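Local coordinates for protein malate dehydrogenase (PDB 6UM4) that probably catalyses the reversible, NAD(P)-dependent oxidation of malate to oxaloacetate, at residues Pro286-Thr291 and Glu305-Asn310. Numbering follows the deposited sequence.
Sequences PDLSFT and EQWITN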
ATOM      1  N   PRO A 286       6.422  23.428 -12.394  1.00 26.99           N
ATOM      2  CA  PRO A 286       7.270  22.263 -12.668  1.00 24.07           C
ATOM      3  C   PRO A 286       8.414  22.683 -13.581  1.00 25.47           C
ATOM      4  O   PRO A 286       8.188  23.147 -14.700  1.00 23.79           O
ATOM      5  CB  PRO A 286       6.315  21.285 -13.369  1.00 22.58           C
ATOM      6  CG  PRO A 286       4.919  21.900 -13.245  1.00 22.95           C
ATOM      7  CD  PRO A 286       5.152  23.369 -13.132  1.00 24.94           C
ATOM      8  N   ASP A 287       9.644  22.516 -13.111  1.00 24.81           N
ATOM      9  CA  ASP A 287      10.796  23.168 -13.722  1.00 23.64           C
ATOM     10  C   ASP A 287      11.657  22.116 -14.408  1.00 26.91           C
ATOM     11  O   ASP A 287      12.272  21.279 -13.737  1.00 22.23           O
ATOM     12  CB  ASP A 287      11.587  23.940 -12.662  1.00 24.86           C
ATOM     13  CG  ASP A 287      12.716  24.785 -13.256  1.00 30.88           C
ATOM     14  OD1 ASP A 287      12.853  24.841 -14.497  1.00 29.98           O
ATOM     15  OD2 ASP A 287      13.452  25.414 -12.468  1.00 30.43           O
ATOM     16  N   LEU A 288      11.685  22.154 -15.745  1.00 22.71           N
ATOM     17  CA  LEU A 288      12.539  21.298 -16.557  1.00 23.99           C
ATOM     18  C   LEU A 288      13.844  21.978 -16.950  1.00 32.63           C
ATOM     19  O   LEU A 288      14.620  21.393 -17.712  1.00 26.19           O
ATOM     20  CB  LEU A 288      11.810  20.857 -17.838  1.00 26.35           C
ATOM     21  CG  LEU A 288      10.726  19.780 -17.662  1.00 24.56           C
ATOM     22  CD1 LEU A 288       9.958  19.480 -18.944  1.00 23.04           C
ATOM     23  CD2 LEU A 288      11.339  18.524 -17.094  1.00 22.19           C
ATOM     24  N   SER A 289      14.116  23.184 -16.438  1.00 28.21           N
ATOM     25  CA  SER A 289      15.238  23.968 -16.965  1.00 33.72           C
ATOM     26  C   SER A 289      16.564  23.227 -16.852  1.00 32.18           C
ATOM     27  O   SER A 289      17.461  23.461 -17.662  1.00 26.45           O
ATOM     28  CB  SER A 289      15.368  25.319 -16.249  1.00 29.12           C
ATOM     29  OG  SER A 289      14.161  26.062 -16.275  1.00 30.38           O
ATOM     30  N   PHE A 290      16.729  22.364 -15.843  1.00 26.17           N
ATOM     31  CA  PHE A 290      18.007  21.702 -15.607  1.00 25.26           C
ATOM     32  C   PHE A 290      17.962  20.199 -15.840  1.00 26.16           C
ATOM     33  O   PHE A 290      18.956  19.510 -15.585  1.00 30.86           O
ATOM     34  CB  PHE A 290      18.474  22.002 -14.181  1.00 28.37           C
ATOM     35  CG  PHE A 290      18.294  23.441 -13.783  1.00 33.91           C
ATOM     36  CD1 PHE A 290      19.175  24.414 -14.227  1.00 34.58           C
ATOM     37  CD2 PHE A 290      17.229  23.824 -12.979  1.00 34.47           C
ATOM     38  CE1 PHE A 290      19.002  25.744 -13.864  1.00 35.64           C
ATOM     39  CE2 PHE A 290      17.051  25.155 -12.613  1.00 29.63           C
ATOM     40  CZ  PHE A 290      17.937  26.111 -13.054  1.00 32.56           C
ATOM     41  N   THR A 291      16.837  19.677 -16.305  1.00 25.70           N
ATOM     42  CA  THR A 291      16.624  18.240 -16.322  1.00 28.62           C
ATOM     43  C   THR A 291      17.508  17.560 -17.360  1.00 35.27           C
ATOM     44  O   THR A 291      17.739  18.093 -18.451  1.00 32.19           O
ATOM     45  CB  THR A 291      15.148  17.952 -16.578  1.00 25.90           C
ATOM     46  OG1 THR A 291      14.365  18.674 -15.612  1.00 29.33           O
ATOM     47  CG2 THR A 291      14.848  16.452 -16.439  1.00 23.32           C
ATOM     48  N   GLU A 305      10.189  24.729 -25.273  1.00 31.29           N
ATOM     49  CA  GLU A 305       9.459  25.561 -24.325  1.00 29.94           C
ATOM     50  C   GLU A 305       7.970  25.630 -24.637  1.00 28.86           C
ATOM     51  O   GLU A 305       7.172  25.895 -23.733  1.00 31.40           O
ATOM     52  CB  GLU A 305      10.056  26.977 -24.308  1.00 36.75           C
ATOM     53  CG  GLU A 305       9.467  27.934 -23.274  1.00 47.91           C
ATOM     54  CD  GLU A 305       9.876  29.378 -23.543  1.00 61.61           C
ATOM     55  OE1 GLU A 305      11.095  29.636 -23.701  1.00 65.00           O
ATOM     56  OE2 GLU A 305       8.978  30.248 -23.631  1.00 63.96           O
ATOM     57  N   GLN A 306       7.570  25.411 -25.889  1.00 29.73           N
ATOM     58  CA  GLN A 306       6.142  25.428 -26.190  1.00 31.52           C
ATOM     59  C   GLN A 306       5.458  24.175 -25.663  1.00 33.07           C
ATOM     60  O   GLN A 306       4.330  24.243 -25.158  1.00 34.07           O
ATOM     61  CB  GLN A 306       5.926  25.599 -27.689  1.00 39.32           C
ATOM     62  CG  GLN A 306       6.501  26.917 -28.184  1.00 48.71           C
ATOM     63  CD  GLN A 306       6.083  27.255 -29.604  1.00 64.58           C
ATOM     64  OE1 GLN A 306       5.411  26.462 -30.274  1.00 63.89           O
ATOM     65  NE2 GLN A 306       6.482  28.445 -30.074  1.00 68.61           N
ATOM     66  N   TRP A 307       6.119  23.020 -25.774  1.00 30.29           N
ATOM     67  CA  TRP A 307       5.555  21.809 -25.191  1.00 28.19           C
ATOM     68  C   TRP A 307       5.491  21.935 -23.672  1.00 26.54           C
ATOM     69  O   TRP A 307       4.495  21.552 -23.046  1.00 27.61           O
ATOM     70  CB  TRP A 307       6.389  20.594 -25.591  1.00 28.89           C
ATOM     71  CG  TRP A 307       5.980  19.330 -24.867  1.00 26.62           C
ATOM     72  CD1 TRP A 307       4.923  18.520 -25.163  1.00 33.58           C
ATOM     73  CD2 TRP A 307       6.621  18.748 -23.722  1.00 25.83           C
ATOM     74  NE1 TRP A 307       4.873  17.462 -24.281  1.00 32.86           N
ATOM     75  CE2 TRP A 307       5.906  17.577 -23.389  1.00 29.11           C
ATOM     76  CE3 TRP A 307       7.743  19.091 -22.962  1.00 25.18           C
ATOM     77  CZ2 TRP A 307       6.264  16.759 -22.319  1.00 32.27           C
ATOM     78  CZ3 TRP A 307       8.098  18.277 -21.899  1.00 24.29           C
ATOM     79  CH2 TRP A 307       7.361  17.126 -21.587  1.00 28.37           C
ATOM     80  N   ILE A 308       6.542  22.490 -23.068  1.00 26.82           N
ATOM     81  CA  ILE A 308       6.544  22.719 -21.626  1.00 25.80           C
ATOM     82  C   ILE A 308       5.341  23.558 -21.236  1.00 25.78           C
ATOM     83  O   ILE A 308       4.580  23.210 -20.328  1.00 27.18           O
ATOM     84  CB  ILE A 308       7.855  23.401 -21.195  1.00 26.18           C
ATOM     85  CG1 ILE A 308       9.039  22.472 -21.427  1.00 29.41           C
ATOM     86  CG2 ILE A 308       7.777  23.837 -19.738  1.00 24.69           C
ATOM     87  CD1 ILE A 308      10.335  23.072 -20.990  1.00 36.47           C
ATOM     88  N   THR A 309       5.150  24.674 -21.942  1.00 29.73           N
ATOM     89  CA  THR A 309       4.124  25.638 -21.571  1.00 33.37           C
ATOM     90  C   THR A 309       2.727  25.123 -21.892  1.00 30.95           C
ATOM     91  O   THR A 309       1.788  25.323 -21.111  1.00 33.40           O
ATOM     92  CB  THR A 309       4.375  26.958 -22.293  1.00 42.28           C
ATOM     93  OG1 THR A 309       5.630  27.492 -21.860  1.00 46.73           O
ATOM     94  CG2 THR A 309       3.283  27.960 -21.942  1.00 44.70           C
ATOM     95  N   ASN A 310       2.554  24.485 -23.048  1.00 27.47           N
ATOM     96  CA  ASN A 310       1.206  24.151 -23.485  1.00 28.12           C
ATOM     97  C   ASN A 310       0.754  22.769 -23.053  1.00 32.72           C
ATOM     98  O   ASN A 310      -0.456  22.508 -23.047  1.00 34.04           O
ATOM     99  CB  ASN A 310       1.082  24.259 -25.004  1.00 31.84           C
ATOM    100  CG  ASN A 310       1.393  25.648 -25.507  1.00 37.34           C
ATOM    101  OD1 ASN A 310       1.125  26.637 -24.822  1.00 41.84           O
ATOM    102  ND2 ASN A 310       1.899  25.738 -26.720  1.00 39.22           N
TER
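Leu288 lays one methyl, CD1, against two side chains of helix 305-317, meeting the indole edge of Trp307 and the flank of Ile308. The contact lies in the alpha/beta C-terminal domain of the lactate/malate dehydrogenase fold, where a type I beta turn from Leu288 to Thr291 joins the short strands 285-287 and 292-293, both antiparallel to strand 271-277. Trp307 holds CG anti to its backbone N (chi1 172°), which carries the six-membered end of the indole to the leucine; CZ3 stands 3.7 Å from Leu288 CD1. The methyl sits close to the ring plane, at the edge rather than over a face, and the two side chains run roughly perpendicular. Ile308 comes in at a slant: its CG1 is 4.0 Å from Leu288 CD1, and its terminal CD1 reaches back to Leu288 CB at 4.1 Å. The join is thus small and wholly apolar, with Phe274 of strand 271-277 and Phe312, one turn beyond Ile308 in the same helix, also packing on Leu288. Polar bonds shape each partner separately. On the turn, Asp287 OD1 closes an Asx turn by accepting Ser289 N at 2.8 Å from above the carboxylate plane; Ser289 OG also approaches Asp287 OD1, but at 2.5 Å the bond is short and its exact geometry doubtful. OD2 bonds Trp277 NE1, so both carboxylate oxygens are engaged. In the first turn of the helix, Glu305 O takes two donors from opposite faces of its carbonyl plane: Thr309 N at 3.0 Å and Thr309 OG1 at 2.9 Å.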